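Local coordinates for protein glutaredoxin-2 (Vaccinia virus, PDB 2G2Q) that transfers disulfides to viral membrane proteins as a thioredoxin-fold oxidoreductase, a step needed for virion morphogenesis and virus replication, at residues V86-N89 against K90-F94; E105-K108 against S109-K113. One frame throughout, in Å; residues are numbered along the deposited sequence.

Contact 1 of 2, residues V86-N89 against K90-F94; sequences VDIN and KSLDF
Residues I88 to L92 make a local contact round a short 3-10 turn, in the loop that leaves strand 82-85 and runs on to helix 104-113. The evidence for the turn is a pair of i to i+3 backbone bonds. S91 N reaches I88 O at 3.1 Å with an N-H...O angle of 142°, and one residue later L92 N reaches N89 O at 2.9 Å, a straighter bond at 153°.

I88 O has a second donor. The hydroxyl of S91 folds back on its own turn and OG bonds to I88 O at 2.7 Å, lying in the carbonyl plane on a lone pair. A chi1 of 71° sets OG between the S91 backbone N and carbonyl carbon, which turns the hydroxyl back over the turn. I88 O is therefore gripped twice by a single residue, by the hydroxyl and by the backbone N. E110 OE2 is also within weak hydrogen-bonding range of S91 OG.

The apolar part is a single touch between I88 and L92. They meet obliquely through the ends of their branches, I88 CD1 lying 3.9 Å from L92 CD2, with CG1 almost as near. L92 CB also rests 3.4 Å from N89 O, against the carbonyl that its own N-H uses. Beyond the turn, I88 packs on L107 and I73, between helix 104-113 and strand 71-77, while S91 bonds through its backbone to N103. K90 and N89, by contrast, are exposed.

Chemically, the doubly bonded I88 carbonyl is well satisfied although its residue is buried, and the short OG bond should restrict rotation of the S91 side chain.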
ATOM      1  N   VAL A  86      -0.402   7.739  -4.560  1.00 34.06           N
ATOM      2  CA  VAL A  86      -1.836   7.552  -4.325  1.00 33.42           C
ATOM      3  C   VAL A  86      -2.234   7.698  -2.840  1.00 34.14           C
ATOM      4  O   VAL A  86      -1.602   7.112  -1.948  1.00 33.45           O
ATOM      5  CB  VAL A  86      -2.335   6.217  -4.911  1.00 33.17           C
ATOM      6  CG1 VAL A  86      -3.839   6.131  -4.839  1.00 30.96           C
ATOM      7  CG2 VAL A  86      -1.872   6.065  -6.367  1.00 31.67           C
ATOM      8  N   ASP A  87      -3.282   8.494  -2.592  1.00 34.95           N
ATOM      9  CA  ASP A  87      -3.842   8.686  -1.250  1.00 35.56           C
ATOM     10  C   ASP A  87      -5.006   7.715  -0.964  1.00 35.92           C
ATOM     11  O   ASP A  87      -6.189   8.044  -1.147  1.00 35.50           O
ATOM     12  CB  ASP A  87      -4.256  10.139  -1.040  1.00 35.86           C
ATOM     13  CG  ASP A  87      -4.642  10.438   0.394  1.00 38.63           C
ATOM     14  OD1 ASP A  87      -4.971  11.607   0.706  1.00 41.54           O
ATOM     15  OD2 ASP A  87      -4.630   9.503   1.220  1.00 41.79           O
ATOM     16  N   ILE A  88      -4.646   6.538  -0.458  1.00 36.25           N
ATOM     17  CA  ILE A  88      -5.565   5.400  -0.348  1.00 36.77           C
ATOM     18  C   ILE A  88      -6.349   5.241   0.964  1.00 36.81           C
ATOM     19  O   ILE A  88      -7.248   4.402   1.044  1.00 36.65           O
ATOM     20  CB  ILE A  88      -4.809   4.094  -0.570  1.00 36.87           C
ATOM     21  CG1 ILE A  88      -3.777   3.899   0.552  1.00 36.29           C
ATOM     22  CG2 ILE A  88      -4.204   4.089  -1.962  1.00 37.39           C
ATOM     23  CD1 ILE A  88      -3.012   2.619   0.471  1.00 37.37           C
ATOM     24  N   ASN A  89      -6.012   6.035   1.976  1.00 37.07           N
ATOM     25  CA  ASN A  89      -6.588   5.865   3.307  1.00 37.72           C
ATOM     26  C   ASN A  89      -8.116   5.830   3.352  1.00 37.69           C
ATOM     27  O   ASN A  89      -8.695   4.955   4.009  1.00 37.45           O
ATOM     28  CB  ASN A  89      -6.049   6.921   4.266  1.00 38.16           C
ATOM     29  CG  ASN A  89      -4.582   6.721   4.583  1.00 40.21           C
ATOM     30  OD1 ASN A  89      -3.750   6.568   3.685  1.00 43.44           O
ATOM     31  ND2 ASN A  89      -4.251   6.726   5.873  1.00 42.01           N
ATOM     32  N   LYS A  90      -8.756   6.769   2.643  1.00 37.39           N
ATOM     33  CA  LYS A  90     -10.226   6.888   2.626  1.00 36.77           C
ATOM     34  C   LYS A  90     -10.960   5.664   2.048  1.00 35.61           C
ATOM     35  O   LYS A  90     -12.134   5.457   2.332  1.00 35.17           O
ATOM     36  CB  LYS A  90     -10.654   8.151   1.870  1.00 37.20           C
ATOM     37  CG  LYS A  90     -10.560   9.455   2.665  1.00 38.69           C
ATOM     38  CD  LYS A  90     -10.693  10.650   1.716  1.00 41.77           C
ATOM     39  CE  LYS A  90     -10.167  11.958   2.321  1.00 42.77           C
ATOM     40  NZ  LYS A  90     -11.194  12.611   3.190  1.00 42.54           N
ATOM     41  N   SER A  91     -10.262   4.867   1.238  1.00 34.03           N
ATOM     42  CA  SER A  91     -10.813   3.633   0.688  1.00 32.56           C
ATOM     43  C   SER A  91     -10.591   2.435   1.618  1.00 32.12           C
ATOM     44  O   SER A  91     -11.084   1.337   1.353  1.00 31.60           O
ATOM     45  CB  SER A  91     -10.191   3.341  -0.677  1.00 32.40           C
ATOM     46  OG  SER A  91      -8.840   2.947  -0.538  1.00 31.71           O
ATOM     47  N   LEU A  92      -9.847   2.654   2.701  1.00 31.36           N
ATOM     48  CA  LEU A  92      -9.495   1.583   3.628  1.00 31.18           C
ATOM     49  C   LEU A  92     -10.263   1.649   4.938  1.00 30.90           C
ATOM     50  O   LEU A  92     -10.477   2.725   5.483  1.00 30.84           O
ATOM     51  CB  LEU A  92      -7.990   1.600   3.918  1.00 30.96           C
ATOM     52  CG  LEU A  92      -7.064   0.695   3.100  1.00 30.82           C
ATOM     53  CD1 LEU A  92      -7.636   0.319   1.742  1.00 29.25           C
ATOM     54  CD2 LEU A  92      -5.696   1.359   2.955  1.00 30.38           C
ATOM     55  N   ASP A  93     -10.676   0.484   5.433  1.00 30.57           N
ATOM     56  CA  ASP A  93     -11.214   0.357   6.782  1.00 30.32           C
ATOM     57  C   ASP A  93     -10.651  -0.901   7.451  1.00 29.88           C
ATOM     58  O   ASP A  93     -11.219  -1.991   7.313  1.00 29.38           O
ATOM     59  CB  ASP A  93     -12.743   0.328   6.768  1.00 30.13           C
ATOM     60  CG  ASP A  93     -13.341   0.209   8.170  1.00 31.45           C
ATOM     61  OD1 ASP A  93     -12.577   0.030   9.151  1.00 31.43           O
ATOM     62  OD2 ASP A  93     -14.586   0.299   8.299  1.00 33.20           O
ATOM     63  N   PHE A  94      -9.554  -0.739   8.189  1.00 29.61           N
ATOM     64  CA  PHE A  94      -8.873  -1.876   8.838  1.00 29.92           C
ATOM     65  C   PHE A  94      -9.674  -2.567   9.980  1.00 30.70           C
ATOM     66  O   PHE A  94      -9.233  -3.606  10.525  1.00 30.33           O
ATOM     67  CB  PHE A  94      -7.504  -1.457   9.362  1.00 29.32           C
ATOM     68  CG  PHE A  94      -6.505  -1.076   8.292  1.00 29.56           C
ATOM     69  CD1 PHE A  94      -6.581  -1.610   6.998  1.00 27.49           C
ATOM     70  CD2 PHE A  94      -5.444  -0.220   8.606  1.00 28.40           C
ATOM     71  CE1 PHE A  94      -5.636  -1.277   6.032  1.00 28.27           C
ATOM     72  CE2 PHE A  94      -4.487   0.124   7.644  1.00 28.29           C
ATOM     73  CZ  PHE A  94      -4.578  -0.417   6.354  1.00 29.07           C
TER

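Contact 2 of 2, residues E105-K108 against S109-K113; sequences EILK and SEIEK
Along helix 104-113, residues one turn apart meet in pairs from E105 with S109 to K108 with E112, and the pairs differ in burial rather than in closeness of approach. On the buried face L107 and I111 touch, L107 CG lying 3.9 Å from I111 CD1. Their first torsions differ: L107 has CG anti to its N (chi1 -178°) and I111 has CG1 beside its own N, and this brings the two side chains together at a slant. CG1 of I111 also sits 3.3 Å from L107 O, close to the carbonyl that accepts the I111 N-H. This face points into the fold: L107 rests on I88 and S91, I111 on Y30.

A second pair, I106 and E110, runs side by side. The carboxylate carbon CD of E110 comes 3.7 Å from I106 CG2, so the methyl packs against the acid group.

The K108 and E112 pair is the solvent side, with E112 exposed and no salt bridge to fix it. K108 is extended, and its CE lies 3.5 Å from E112 OE1, yet NZ remains 4.5 Å from that oxygen. The lysine's aliphatic part thus does the touching, and NZ instead makes a long, weak ion pair with E29.

The backbone beneath is regular, with E110 N to I106 O and I111 N to L107 O both nearly straight. S109 adds a side-chain bond, OG to E105 O at 2.9 Å, tilted 15° from the carbonyl plane; the S109 N-H shares this acceptor through a longer bond. Such i to i+4 ladders with apolar residues on one face and charged ones on the other are characteristic of an amphipathic helix, here the C-terminal helix flanking the sheet of the thioredoxin fold.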
ATOM      1  N   GLU A 105     -14.467   1.421  -5.534  1.00 31.22           N
ATOM      2  CA  GLU A 105     -14.881   2.644  -6.205  1.00 31.09           C
ATOM      3  C   GLU A 105     -14.135   3.879  -5.678  1.00 30.36           C
ATOM      4  O   GLU A 105     -13.818   4.787  -6.446  1.00 29.91           O
ATOM      5  CB  GLU A 105     -16.408   2.810  -6.138  1.00 31.30           C
ATOM      6  CG  GLU A 105     -17.203   1.588  -6.680  1.00 33.60           C
ATOM      7  CD  GLU A 105     -17.060   1.370  -8.197  1.00 36.59           C
ATOM      8  OE1 GLU A 105     -15.916   1.368  -8.726  1.00 37.83           O
ATOM      9  OE2 GLU A 105     -18.103   1.188  -8.866  1.00 37.67           O
ATOM     10  N   ILE A 106     -13.833   3.898  -4.379  1.00 29.65           N
ATOM     11  CA  ILE A 106     -13.048   4.996  -3.808  1.00 28.96           C
ATOM     12  C   ILE A 106     -11.575   4.837  -4.177  1.00 28.99           C
ATOM     13  O   ILE A 106     -10.891   5.822  -4.479  1.00 28.75           O
ATOM     14  CB  ILE A 106     -13.232   5.123  -2.270  1.00 28.90           C
ATOM     15  CG1 ILE A 106     -14.702   5.422  -1.930  1.00 28.32           C
ATOM     16  CG2 ILE A 106     -12.326   6.214  -1.695  1.00 27.56           C
ATOM     17  CD1 ILE A 106     -15.035   5.288  -0.435  1.00 28.39           C
ATOM     18  N   LEU A 107     -11.100   3.595  -4.172  1.00 28.66           N
ATOM     19  CA  LEU A 107      -9.726   3.313  -4.540  1.00 28.86           C
ATOM     20  C   LEU A 107      -9.474   3.691  -6.007  1.00 29.29           C
ATOM     21  O   LEU A 107      -8.467   4.326  -6.318  1.00 28.71           O
ATOM     22  CB  LEU A 107      -9.363   1.849  -4.262  1.00 28.09           C
ATOM     23  CG  LEU A 107      -7.917   1.463  -4.565  1.00 28.65           C
ATOM     24  CD1 LEU A 107      -6.898   2.287  -3.751  1.00 28.19           C
ATOM     25  CD2 LEU A 107      -7.696  -0.012  -4.345  1.00 28.73           C
ATOM     26  N   LYS A 108     -10.400   3.322  -6.894  1.00 29.72           N
ATOM     27  CA  LYS A 108     -10.297   3.704  -8.292  1.00 30.55           C
ATOM     28  C   LYS A 108     -10.162   5.227  -8.446  1.00 30.77           C
ATOM     29  O   LYS A 108      -9.230   5.703  -9.114  1.00 31.05           O
ATOM     30  CB  LYS A 108     -11.471   3.172  -9.121  1.00 30.47           C
ATOM     31  CG  LYS A 108     -11.229   3.335 -10.627  1.00 31.13           C
ATOM     32  CD  LYS A 108     -12.369   2.816 -11.522  1.00 31.16           C
ATOM     33  CE  LYS A 108     -11.906   2.823 -12.998  1.00 31.17           C
ATOM     34  NZ  LYS A 108     -12.833   2.134 -13.958  1.00 32.01           N
ATOM     35  N   SER A 109     -11.080   5.973  -7.825  1.00 30.62           N
ATOM     36  CA  SER A 109     -11.041   7.441  -7.829  1.00 30.71           C
ATOM     37  C   SER A 109      -9.691   7.975  -7.370  1.00 30.94           C
ATOM     38  O   SER A 109      -9.109   8.828  -8.045  1.00 30.99           O
ATOM     39  CB  SER A 109     -12.116   8.046  -6.918  1.00 30.62           C
ATOM     40  OG  SER A 109     -13.411   7.587  -7.238  1.00 31.48           O
ATOM     41  N   GLU A 110      -9.214   7.491  -6.219  1.00 30.63           N
ATOM     42  CA  GLU A 110      -7.981   7.990  -5.622  1.00 31.17           C
ATOM     43  C   GLU A 110      -6.774   7.732  -6.529  1.00 30.80           C
ATOM     44  O   GLU A 110      -5.866   8.576  -6.636  1.00 31.00           O
ATOM     45  CB  GLU A 110      -7.760   7.381  -4.233  1.00 31.09           C
ATOM     46  CG  GLU A 110      -8.870   7.749  -3.219  1.00 32.68           C
ATOM     47  CD  GLU A 110      -8.741   7.011  -1.877  1.00 32.55           C
ATOM     48  OE1 GLU A 110      -8.925   7.656  -0.821  1.00 35.54           O
ATOM     49  OE2 GLU A 110      -8.451   5.790  -1.871  1.00 33.52           O
ATOM     50  N   ILE A 111      -6.765   6.563  -7.174  1.00 30.17           N
ATOM     51  CA  ILE A 111      -5.703   6.202  -8.106  1.00 30.01           C
ATOM     52  C   ILE A 111      -5.775   7.101  -9.346  1.00 30.14           C
ATOM     53  O   ILE A 111      -4.759   7.513  -9.895  1.00 29.89           O
ATOM     54  CB  ILE A 111      -5.815   4.723  -8.547  1.00 29.68           C
ATOM     55  CG1 ILE A 111      -5.405   3.793  -7.415  1.00 29.60           C
ATOM     56  CG2 ILE A 111      -4.961   4.449  -9.801  1.00 29.03           C
ATOM     57  CD1 ILE A 111      -5.819   2.349  -7.688  1.00 29.77           C
ATOM     58  N   GLU A 112      -6.987   7.399  -9.781  1.00 30.26           N
ATOM     59  CA  GLU A 112      -7.147   8.157 -10.998  1.00 31.48           C
ATOM     60  C   GLU A 112      -6.821   9.637 -10.847  1.00 31.03           C
ATOM     61  O   GLU A 112      -6.352  10.249 -11.791  1.00 31.25           O
ATOM     62  CB  GLU A 112      -8.525   7.905 -11.616  1.00 31.94           C
ATOM     63  CG  GLU A 112      -8.582   6.526 -12.285  1.00 34.08           C
ATOM     64  CD  GLU A 112      -9.922   6.213 -12.907  1.00 38.10           C
ATOM     65  OE1 GLU A 112      -9.934   5.551 -13.968  1.00 40.25           O
ATOM     66  OE2 GLU A 112     -10.967   6.629 -12.346  1.00 40.00           O
ATOM     67  N   LYS A 113      -7.028  10.181  -9.653  1.00 31.08           N
ATOM     68  CA  LYS A 113      -6.808  11.607  -9.359  1.00 31.05           C
ATOM     69  C   LYS A 113      -5.378  11.921  -8.913  1.00 30.35           C
ATOM     70  O   LYS A 113      -4.995  13.078  -8.822  1.00 30.40           O
ATOM     71  CB  LYS A 113      -7.754  12.072  -8.252  1.00 31.07           C
ATOM     72  CG  LYS A 113      -9.233  12.114  -8.610  1.00 33.49           C
ATOM     73  CD  LYS A 113     -10.081  12.047  -7.325  1.00 35.33           C
ATOM     74  CE  LYS A 113     -11.218  13.068  -7.315  1.00 36.88           C
ATOM     75  NZ  LYS A 113     -12.493  12.641  -7.980  1.00 37.53           N
TER

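Contacts 1 and 2 follow one another along the chain, their centres about 10 Å apart. E110 makes their closest approaches, its OE1 packing 2.8 Å from D87 O and 3.2 Å from K90 CB, and I88 on L107 and S91 on I106 join them too. Both contacts are partly buried, but contact 1 lies nearer the chain centre, about 9 Å against 14 Å. Contact 1 buries a polar serine and a carbonyl along with I88, whereas contact 2 buries two apolar side chains. Contact 1 belongs to a loop and relies on i to i+3 bonds, contact 2 to one helix with i to i+4 bonds. Only in contact 2 do two charged side chains meet each other.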